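Local atomic coordinates of DUF1611 domain-containing protein (Anabaena variabilis, PDB entry 2OBN), a protein that is of unknown function but joins a Rossmann-like domain to a P-loop domain and so may bind nucleotides. Residues T18-R31 against S49-P61. The protein carries 2 engineered substitutions. Sequence-based numbering, arbitrary orientation.
Sequences TTGTIGKTGLALLR and SLREITGIYRYVP. Engineered in segment 49-61: Y57 (natural residue Lys), Y59 (natural residue Asp).
Helices 24-31 and 50-54 run at 128° with axes 12.8 Å apart at closest, and the backbones come nearest where the CA atoms of R31 and I56 lie 5.9 Å apart. The parallel sheet of strand order 3-2-1-4-5-6 fits a Rossmann-like domain; helix 24-32 follows its first strand, 10-13, and residues 49-61 lead into its edge strand, 62-63. L30 is the apolar centre: its CD1 meets L50 CD1 at 3.9 Å, its CD2 reaches V60 CG2, and it also touches V40 of strand 37-41. I56 keeps CG1 beside its backbone N (chi1 -59°), which carries CD1 onto the helix, 3.6 Å from L27 O, while CG1 underlies one face of the R31 guanidinium. T54 CG2 rests against T18 CG2 (3.6 Å) and L27 CD2 alike. On the polar side, R58, extended from CG to NE, reaches across to the last turn of helix 24-32. Its NH1 donates a 3.0 Å hydrogen bond to L30 O and also bonds S33 O, so one nitrogen grips two carbonyls. A methionine here would probably leave both carbonyls without this donor. Toward L30 the bond is straight (167°) and lies in the guanidinium plane, but NH1 stands well above the L30 carbonyl plane.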
loop_
_atom_site.group_PDB
_atom_site.type_symbol
_atom_site.label_atom_id
_atom_site.label_comp_id
_atom_site.label_asym_id
_atom_site.label_seq_id
_atom_site.Cartn_x
_atom_site.Cartn_y
_atom_site.Cartn_z
ATOM N N THR B 18 25.058 -1.153 16.393
ATOM C CA THR B 18 24.881 -1.480 17.809
ATOM C C THR B 18 24.588 -0.225 18.619
ATOM O O THR B 18 23.657 -0.217 19.410
ATOM C CB THR B 18 26.078 -2.235 18.436
ATOM O OG1 THR B 18 26.459 -3.342 17.604
ATOM C CG2 THR B 18 25.708 -2.760 19.829
ATOM N N THR B 19 25.392 0.818 18.422
ATOM C CA THR B 19 25.205 2.111 19.097
ATOM C C THR B 19 24.819 3.240 18.139
ATOM O O THR B 19 24.618 4.378 18.577
ATOM C CB THR B 19 26.475 2.553 19.869
ATOM O OG1 THR B 19 27.590 2.660 18.968
ATOM C CG2 THR B 19 26.794 1.569 20.974
ATOM N N GLY B 20 24.720 2.935 16.848
ATOM C CA GLY B 20 24.353 3.926 15.848
ATOM C C GLY B 20 22.858 3.924 15.621
ATOM O O GLY B 20 22.093 3.537 16.511
ATOM N N THR B 21 22.452 4.340 14.420
ATOM C CA THR B 21 21.040 4.427 14.038
ATOM C C THR B 21 20.535 3.383 13.020
ATOM O O THR B 21 19.327 3.211 12.884
ATOM C CB THR B 21 20.746 5.826 13.438
ATOM O OG1 THR B 21 21.625 6.068 12.337
ATOM C CG2 THR B 21 20.957 6.929 14.484
ATOM N N ILE B 22 21.435 2.696 12.318
ATOM C CA ILE B 22 21.048 1.727 11.258
ATOM C C ILE B 22 20.787 0.257 11.679
ATOM O O ILE B 22 20.371 -0.560 10.835
ATOM C CB ILE B 22 22.090 1.717 10.107
ATOM C CG1 ILE B 22 23.467 1.206 10.582
ATOM C CG2 ILE B 22 22.218 3.097 9.511
ATOM C CD1 ILE B 22 24.500 1.074 9.483
ATOM N N GLY B 23 21.008 -0.070 12.961
ATOM C CA GLY B 23 20.826 -1.440 13.466
ATOM C C GLY B 23 19.504 -1.782 14.154
ATOM O O GLY B 23 19.470 -2.715 14.967
ATOM N N LYS B 24 18.416 -1.070 13.830
ATOM C CA LYS B 24 17.117 -1.314 14.481
ATOM C C LYS B 24 16.701 -2.781 14.485
ATOM O O LYS B 24 16.194 -3.282 15.475
ATOM C CB LYS B 24 16.005 -0.475 13.843
ATOM N N THR B 25 16.915 -3.462 13.371
ATOM C CA THR B 25 16.552 -4.869 13.238
ATOM C C THR B 25 17.418 -5.723 14.161
ATOM O O THR B 25 16.898 -6.491 14.954
ATOM C CB THR B 25 16.674 -5.333 11.750
ATOM O OG1 THR B 25 15.769 -4.565 10.928
ATOM C CG2 THR B 25 16.341 -6.820 11.604
ATOM N N GLY B 26 18.733 -5.554 14.075
ATOM C CA GLY B 26 19.666 -6.304 14.909
ATOM C C GLY B 26 19.414 -6.127 16.399
ATOM O O GLY B 26 19.407 -7.094 17.148
ATOM N N LEU B 27 19.193 -4.893 16.840
ATOM C CA LEU B 27 18.916 -4.654 18.262
ATOM C C LEU B 27 17.573 -5.232 18.683
ATOM O O LEU B 27 17.401 -5.648 19.829
ATOM C CB LEU B 27 18.943 -3.168 18.568
ATOM C CG LEU B 27 20.290 -2.471 18.372
ATOM C CD1 LEU B 27 20.100 -0.951 18.381
ATOM C CD2 LEU B 27 21.276 -2.901 19.423
ATOM N N ALA B 28 16.601 -5.236 17.777
ATOM C CA ALA B 28 15.307 -5.816 18.103
ATOM C C ALA B 28 15.475 -7.318 18.318
ATOM O O ALA B 28 14.946 -7.872 19.275
ATOM C CB ALA B 28 14.290 -5.525 17.020
ATOM N N LEU B 29 16.231 -7.968 17.439
ATOM C CA LEU B 29 16.514 -9.401 17.582
ATOM C C LEU B 29 17.259 -9.686 18.890
ATOM O O LEU B 29 16.934 -10.627 19.606
ATOM C CB LEU B 29 17.323 -9.918 16.379
ATOM C CG LEU B 29 16.657 -9.850 14.993
ATOM C CD1 LEU B 29 17.633 -10.332 13.921
ATOM C CD2 LEU B 29 15.377 -10.650 14.933
ATOM N N LEU B 30 18.269 -8.881 19.200
ATOM C CA LEU B 30 19.002 -9.032 20.459
ATOM C C LEU B 30 18.082 -8.837 21.666
ATOM O O LEU B 30 18.272 -9.468 22.697
ATOM C CB LEU B 30 20.165 -8.037 20.533
ATOM C CG LEU B 30 21.339 -8.302 19.576
ATOM C CD1 LEU B 30 22.204 -7.066 19.458
ATOM C CD2 LEU B 30 22.184 -9.529 19.995
ATOM N N ARG B 31 17.092 -7.957 21.543
ATOM C CA ARG B 31 16.171 -7.693 22.639
ATOM C C ARG B 31 15.100 -8.775 22.779
ATOM O O ARG B 31 14.678 -9.074 23.895
ATOM C CB ARG B 31 15.533 -6.299 22.478
ATOM C CG ARG B 31 14.541 -5.915 23.571
ATOM C CD ARG B 31 13.994 -4.481 23.434
ATOM N NE ARG B 31 14.862 -3.494 24.092
ATOM C CZ ARG B 31 15.666 -2.597 23.503
ATOM N NH1 ARG B 31 15.743 -2.456 22.173
ATOM N NH2 ARG B 31 16.394 -1.790 24.272
ATOM N N SER B 49 30.713 -4.378 26.065
ATOM C CA SER B 49 29.566 -4.985 26.733
ATOM C C SER B 49 28.263 -4.586 26.042
ATOM O O SER B 49 27.942 -3.400 25.950
ATOM C CB SER B 49 29.511 -4.545 28.194
ATOM O OG SER B 49 28.290 -4.944 28.797
ATOM N N LEU B 50 27.517 -5.573 25.555
ATOM C CA LEU B 50 26.240 -5.311 24.905
ATOM C C LEU B 50 25.290 -4.539 25.833
ATOM O O LEU B 50 24.682 -3.553 25.418
ATOM C CB LEU B 50 25.592 -6.634 24.471
ATOM C CG LEU B 50 24.299 -6.548 23.655
ATOM C CD1 LEU B 50 24.557 -5.838 22.336
ATOM C CD2 LEU B 50 23.731 -7.931 23.421
ATOM N N ARG B 51 25.187 -4.984 27.089
ATOM C CA ARG B 51 24.317 -4.338 28.081
ATOM C C ARG B 51 24.656 -2.865 28.303
ATOM O O ARG B 51 23.764 -2.016 28.279
ATOM C CB ARG B 51 24.383 -5.067 29.436
ATOM C CG ARG B 51 23.391 -4.531 30.506
ATOM C CD ARG B 51 23.714 -5.024 31.918
ATOM N N GLU B 52 25.931 -2.564 28.531
ATOM C CA GLU B 52 26.327 -1.186 28.817
ATOM C C GLU B 52 26.065 -0.219 27.672
ATOM O O GLU B 52 25.577 0.879 27.907
ATOM C CB GLU B 52 27.795 -1.097 29.254
ATOM C CG GLU B 52 28.112 -1.827 30.562
ATOM C CD GLU B 52 27.169 -1.457 31.705
ATOM O OE1 GLU B 52 26.875 -0.251 31.895
ATOM O OE2 GLU B 52 26.724 -2.389 32.415
ATOM N N ILE B 53 26.334 -0.644 26.444
ATOM C CA ILE B 53 26.193 0.239 25.281
ATOM C C ILE B 53 24.796 0.286 24.629
ATOM O O ILE B 53 24.483 1.254 23.934
ATOM C CB ILE B 53 27.316 -0.048 24.252
ATOM C CG1 ILE B 53 27.107 -1.369 23.503
ATOM C CG2 ILE B 53 28.667 -0.042 24.965
ATOM C CD1 ILE B 53 28.313 -1.782 22.672
ATOM N N THR B 54 23.965 -0.737 24.869
ATOM C CA THR B 54 22.590 -0.804 24.343
ATOM C C THR B 54 21.484 -0.726 25.403
ATOM O O THR B 54 20.398 -0.229 25.123
ATOM C CB THR B 54 22.341 -2.131 23.600
ATOM O OG1 THR B 54 22.501 -3.222 24.513
ATOM C CG2 THR B 54 23.312 -2.296 22.459
ATOM N N GLY B 55 21.746 -1.244 26.601
ATOM C CA GLY B 55 20.733 -1.314 27.651
ATOM C C GLY B 55 19.886 -2.585 27.573
ATOM O O GLY B 55 18.909 -2.720 28.305
ATOM N N ILE B 56 20.251 -3.512 26.683
ATOM C CA ILE B 56 19.559 -4.794 26.541
ATOM C C ILE B 56 20.188 -5.773 27.538
ATOM O O ILE B 56 21.411 -5.918 27.573
ATOM C CB ILE B 56 19.713 -5.365 25.110
ATOM C CG1 ILE B 56 19.141 -4.386 24.075
ATOM C CG2 ILE B 56 19.044 -6.752 25.011
ATOM C CD1 ILE B 56 19.422 -4.775 22.617
ATOM N N TYR B 57 19.359 -6.453 28.334
ATOM C CA TYR B 57 19.870 -7.376 29.363
ATOM C C TYR B 57 20.159 -8.760 28.811
ATOM O O TYR B 57 19.401 -9.716 29.009
ATOM C CB TYR B 57 18.924 -7.434 30.553
ATOM C CG TYR B 57 18.819 -6.095 31.204
ATOM C CD1 TYR B 57 19.851 -5.618 31.993
ATOM C CD2 TYR B 57 17.708 -5.297 31.013
ATOM C CE1 TYR B 57 19.776 -4.382 32.594
ATOM C CE2 TYR B 57 17.619 -4.052 31.596
ATOM C CZ TYR B 57 18.653 -3.595 32.384
ATOM O OH TYR B 57 18.569 -2.354 32.972
ATOM N N ARG B 58 21.291 -8.843 28.130
ATOM C CA ARG B 58 21.710 -10.063 27.492
ATOM C C ARG B 58 23.182 -9.964 27.186
ATOM O O ARG B 58 23.683 -8.880 26.862
ATOM C CB ARG B 58 20.938 -10.224 26.186
ATOM C CG ARG B 58 21.245 -11.481 25.396
ATOM C CD ARG B 58 20.384 -11.530 24.157
ATOM N NE ARG B 58 20.260 -12.892 23.662
ATOM C CZ ARG B 58 19.368 -13.291 22.759
ATOM N NH1 ARG B 58 18.498 -12.438 22.235
ATOM N NH2 ARG B 58 19.335 -14.555 22.391
ATOM N N TYR B 59 23.883 -11.086 27.323
ATOM C CA TYR B 59 25.277 -11.110 26.953
ATOM C C TYR B 59 25.437 -11.850 25.634
ATOM O O TYR B 59 24.890 -12.953 25.446
ATOM C CB TYR B 59 26.173 -11.758 28.000
ATOM C CG TYR B 59 27.582 -11.894 27.463
ATOM C CD1 TYR B 59 28.335 -10.761 27.182
ATOM C CD2 TYR B 59 28.138 -13.140 27.183
ATOM C CE1 TYR B 59 29.612 -10.860 26.644
ATOM C CE2 TYR B 59 29.418 -13.246 26.659
ATOM C CZ TYR B 59 30.144 -12.095 26.383
ATOM O OH TYR B 59 31.416 -12.152 25.861
ATOM N N VAL B 60 26.135 -11.187 24.712
ATOM C CA VAL B 60 26.555 -11.765 23.446
ATOM C C VAL B 60 27.903 -11.095 23.157
ATOM O O VAL B 60 27.998 -9.860 23.232
ATOM C CB VAL B 60 25.601 -11.489 22.261
ATOM C CG1 VAL B 60 26.168 -12.120 20.986
ATOM C CG2 VAL B 60 24.185 -12.005 22.531
ATOM N N PRO B 61 28.956 -11.889 22.876
ATOM C CA PRO B 61 30.210 -11.220 22.537
ATOM C C PRO B 61 30.081 -10.396 21.268
ATOM O O PRO B 61 29.381 -10.811 20.332
ATOM C CB PRO B 61 31.203 -12.377 22.317
ATOM C CG PRO B 61 30.403 -13.598 22.204
ATOM C CD PRO B 61 29.094 -13.358 22.891
#